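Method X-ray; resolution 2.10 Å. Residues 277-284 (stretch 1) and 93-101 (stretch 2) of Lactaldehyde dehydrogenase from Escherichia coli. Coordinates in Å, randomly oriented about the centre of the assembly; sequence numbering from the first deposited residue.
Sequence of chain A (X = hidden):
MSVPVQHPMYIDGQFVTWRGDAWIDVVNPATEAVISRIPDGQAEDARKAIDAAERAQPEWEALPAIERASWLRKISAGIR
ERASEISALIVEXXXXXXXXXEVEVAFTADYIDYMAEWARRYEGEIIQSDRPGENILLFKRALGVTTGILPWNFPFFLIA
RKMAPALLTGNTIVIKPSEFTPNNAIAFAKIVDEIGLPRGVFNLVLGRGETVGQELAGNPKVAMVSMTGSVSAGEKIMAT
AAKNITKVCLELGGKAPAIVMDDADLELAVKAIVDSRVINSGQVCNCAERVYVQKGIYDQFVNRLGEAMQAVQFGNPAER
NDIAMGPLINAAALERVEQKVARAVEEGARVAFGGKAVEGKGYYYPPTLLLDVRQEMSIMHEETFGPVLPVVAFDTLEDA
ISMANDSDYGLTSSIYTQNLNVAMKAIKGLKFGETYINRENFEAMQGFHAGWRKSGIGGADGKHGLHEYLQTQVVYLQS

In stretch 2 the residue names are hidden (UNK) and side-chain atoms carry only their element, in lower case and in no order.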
# COMPACT_ATOMS: atom_id res chain seq x y z
N ARG A 277 -26.92 -9.41 21.33
CA ARG A 277 -26.86 -10.44 22.35
C ARG A 277 -27.86 -11.57 22.06
O ARG A 277 -27.94 -12.56 22.78
CB ARG A 277 -27.17 -9.83 23.72
CG ARG A 277 -26.15 -8.82 24.18
CD ARG A 277 -24.84 -9.52 24.49
NE ARG A 277 -24.99 -10.47 25.59
CZ ARG A 277 -23.98 -11.13 26.14
NH1 ARG A 277 -22.74 -10.95 25.71
NH2 ARG A 277 -24.22 -11.98 27.14
N VAL A 278 -28.62 -11.38 20.98
CA VAL A 278 -29.62 -12.34 20.54
C VAL A 278 -29.20 -13.11 19.27
O VAL A 278 -29.75 -14.17 18.98
CB VAL A 278 -30.97 -11.64 20.27
CG1 VAL A 278 -30.88 -10.80 19.00
CG2 VAL A 278 -32.07 -12.67 20.15
N ILE A 279 -28.24 -12.56 18.53
CA ILE A 279 -27.77 -13.20 17.31
C ILE A 279 -26.91 -14.46 17.55
O ILE A 279 -25.76 -14.53 17.13
CB ILE A 279 -26.98 -12.21 16.41
CG1 ILE A 279 -25.78 -11.65 17.17
CG2 ILE A 279 -27.90 -11.09 15.95
CD1 ILE A 279 -24.90 -10.74 16.33
N ASN A 280 -27.53 -15.44 18.22
CA ASN A 280 -26.94 -16.74 18.58
C ASN A 280 -27.17 -17.10 20.06
O ASN A 280 -26.22 -17.40 20.79
CB ASN A 280 -25.43 -16.77 18.27
CG ASN A 280 -24.90 -18.19 18.17
OD1 ASN A 280 -24.32 -18.56 17.13
ND2 ASN A 280 -25.06 -18.98 19.21
N SER A 281 -28.43 -17.04 20.49
CA SER A 281 -28.78 -17.36 21.88
C SER A 281 -27.81 -16.74 22.91
O SER A 281 -27.54 -17.34 23.95
CB SER A 281 -28.84 -18.88 22.07
OG SER A 281 -29.11 -19.22 23.42
N GLY A 282 -27.31 -15.55 22.61
CA GLY A 282 -26.38 -14.90 23.51
C GLY A 282 -25.17 -15.79 23.70
O GLY A 282 -24.83 -16.16 24.82
N GLN A 283 -24.54 -16.15 22.59
CA GLN A 283 -23.36 -17.02 22.61
C GLN A 283 -22.19 -16.53 21.74
O GLN A 283 -21.16 -17.20 21.64
CB GLN A 283 -23.77 -18.43 22.17
CG GLN A 283 -24.87 -19.05 23.01
CD GLN A 283 -25.35 -20.38 22.45
OE1 GLN A 283 -25.88 -20.44 21.34
NE2 GLN A 283 -25.17 -21.44 23.21
N VAL A 284 -22.36 -15.36 21.13
CA VAL A 284 -21.34 -14.77 20.27
C VAL A 284 -20.21 -14.03 21.03
O VAL A 284 -20.43 -13.54 22.14
CB VAL A 284 -21.98 -13.79 19.26
CG1 VAL A 284 -20.97 -13.41 18.19
CG2 VAL A 284 -23.21 -14.42 18.64
N UNK A 93 -27.13 -29.23 15.71
CA UNK A 93 -25.99 -29.46 16.60
C UNK A 93 -25.50 -28.22 17.39
O UNK A 93 -24.97 -28.36 18.49
c UNK A 93 -24.82 -30.07 15.81
o UNK A 93 -22.96 -29.34 12.78
c UNK A 93 -24.14 -29.11 14.83
o UNK A 93 -22.52 -30.82 14.34
c UNK A 93 -23.14 -29.81 13.92
N UNK A 94 -25.69 -27.04 16.81
CA UNK A 94 -25.24 -25.82 17.46
C UNK A 94 -26.28 -25.13 18.33
O UNK A 94 -25.95 -24.28 19.16
N UNK A 95 -27.55 -25.49 18.13
CA UNK A 95 -28.60 -24.89 18.92
C UNK A 95 -28.96 -23.45 18.59
O UNK A 95 -29.66 -22.80 19.36
N UNK A 96 -28.47 -22.94 17.46
CA UNK A 96 -28.83 -21.58 17.11
C UNK A 96 -30.15 -21.49 16.32
O UNK A 96 -30.53 -22.44 15.63
c UNK A 96 -26.73 -20.48 14.06
c UNK A 96 -27.41 -21.51 14.96
n UNK A 96 -24.92 -18.77 13.90
c UNK A 96 -27.70 -20.90 16.31
c UNK A 96 -25.43 -19.94 14.65
N UNK A 97 -30.85 -20.37 16.45
CA UNK A 97 -32.12 -20.20 15.76
C UNK A 97 -32.02 -20.27 14.23
O UNK A 97 -31.03 -19.83 13.64
c UNK A 97 -32.58 -16.34 16.00
c UNK A 97 -32.95 -18.84 17.70
c UNK A 97 -32.79 -18.87 16.18
c UNK A 97 -31.94 -17.69 15.71
N UNK A 98 -33.06 -20.83 13.61
CA UNK A 98 -33.10 -20.98 12.16
C UNK A 98 -32.63 -19.75 11.35
O UNK A 98 -31.86 -19.90 10.41
c UNK A 98 -36.45 -22.98 11.86
c UNK A 98 -34.96 -22.75 12.10
o UNK A 98 -36.96 -22.70 10.78
c UNK A 98 -34.52 -21.35 11.72
n UNK A 98 -37.14 -23.48 12.87
N UNK A 99 -33.09 -18.57 11.73
CA UNK A 99 -32.70 -17.36 11.01
C UNK A 99 -31.19 -17.08 11.01
O UNK A 99 -30.64 -16.67 9.99
o UNK A 99 -35.17 -17.65 13.17
c UNK A 99 -35.74 -16.94 12.32
c UNK A 99 -33.45 -16.14 11.56
c UNK A 99 -34.94 -16.15 11.30
n UNK A 99 -37.05 -16.84 12.26
N UNK A 100 -30.55 -17.28 12.15
CA UNK A 100 -29.12 -17.05 12.22
C UNK A 100 -28.31 -18.12 11.49
O UNK A 100 -27.30 -17.81 10.86
c UNK A 100 -29.02 -15.72 15.81
c UNK A 100 -28.68 -16.93 13.68
c UNK A 100 -29.08 -14.45 13.66
c UNK A 100 -29.41 -15.77 14.36
N UNK A 101 -28.75 -19.37 11.59
CA UNK A 101 -28.08 -20.43 10.87
C UNK A 101 -28.08 -20.13 9.35
O UNK A 101 -27.06 -20.23 8.68
c UNK A 101 -28.77 -21.76 11.13
O HOH W 1 -25.64 -23.52 21.66

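Position 93 carries three side-chain carbons, the third holding two oxygens: a carboxylate on a two-carbon stem. It lies in the last part of a helix and does not reach stretch 1; both oxygens are hydrogen-bonded elsewhere in the structure. It is Glu93.

Position 94 has no side-chain atoms. What it offers is its carbonyl: water 1 donates a hydrogen bond to the backbone O of position 94 at 2.6 Å and accepts one from Gln283 NE2, the water oxygen lying 2.6 Å from NE2, bridging the two stretches. The bare position is Gly94.

Position 95 is also bare. It is the first residue to leave helical geometry after the helix, and its phi of 74° is one that glycine adopts most easily: Gly95.

Position 96 shows four carbons in a row ending in a nitrogen, and the chain passes beside the Asn280 side chain: Lys96. Its CE lies 3.0 Å from Asn280 OD1. Lys96 NZ lies 3.3 Å from Asn280 OD1, but the angle is too poor for a hydrogen bond, and NZ is hydrogen-bonded elsewhere in the structure.

Position 97 has four carbons forked at the first, one arm two carbons long, which marks Ile97. It occupies the N-cap position of the next helix, and its carbonyl begins the helical pattern: the backbone N of position 101 donates to Ile97 O at 3.1 Å.

Positions 98 and 99 each have three carbons, the third bearing one oxygen and one nitrogen, and both are out of reach of stretch 1. These primary amides are Gln98 and Gln99.

Position 100 has four carbons forked at the second, and its CB points toward stretch 1. One terminal methyl meets the backbone around 279 and 280. This is Leu100, in the m, t rotamer; Leu100 CD1 lies 3.6 Å from Val278 O and 4.1 Å from Ile279 CB. Leu100 CD1 to Asn280 N, at 2.8 Å, is a clash in the model and supports no inference.

Position 101 has a single side-chain carbon, which makes no contact with stretch 1: Ala101.

The contact is small, burying 284 Å² in all, and has no direct hydrogen bond across it. Leu100 packs against the backbone and the CB of Ile279, while Lys96 lies beside Asn280. For a designer, the pattern is one leucine directed at a loop, a lysine stem laid along an amide, and a water joining a carbonyl to a glutamine. Stretch 1 is poorly ordered from Val278 onward, so its finest distances deserve caution.

Stretch 2 93-101: EGGKIQQLA
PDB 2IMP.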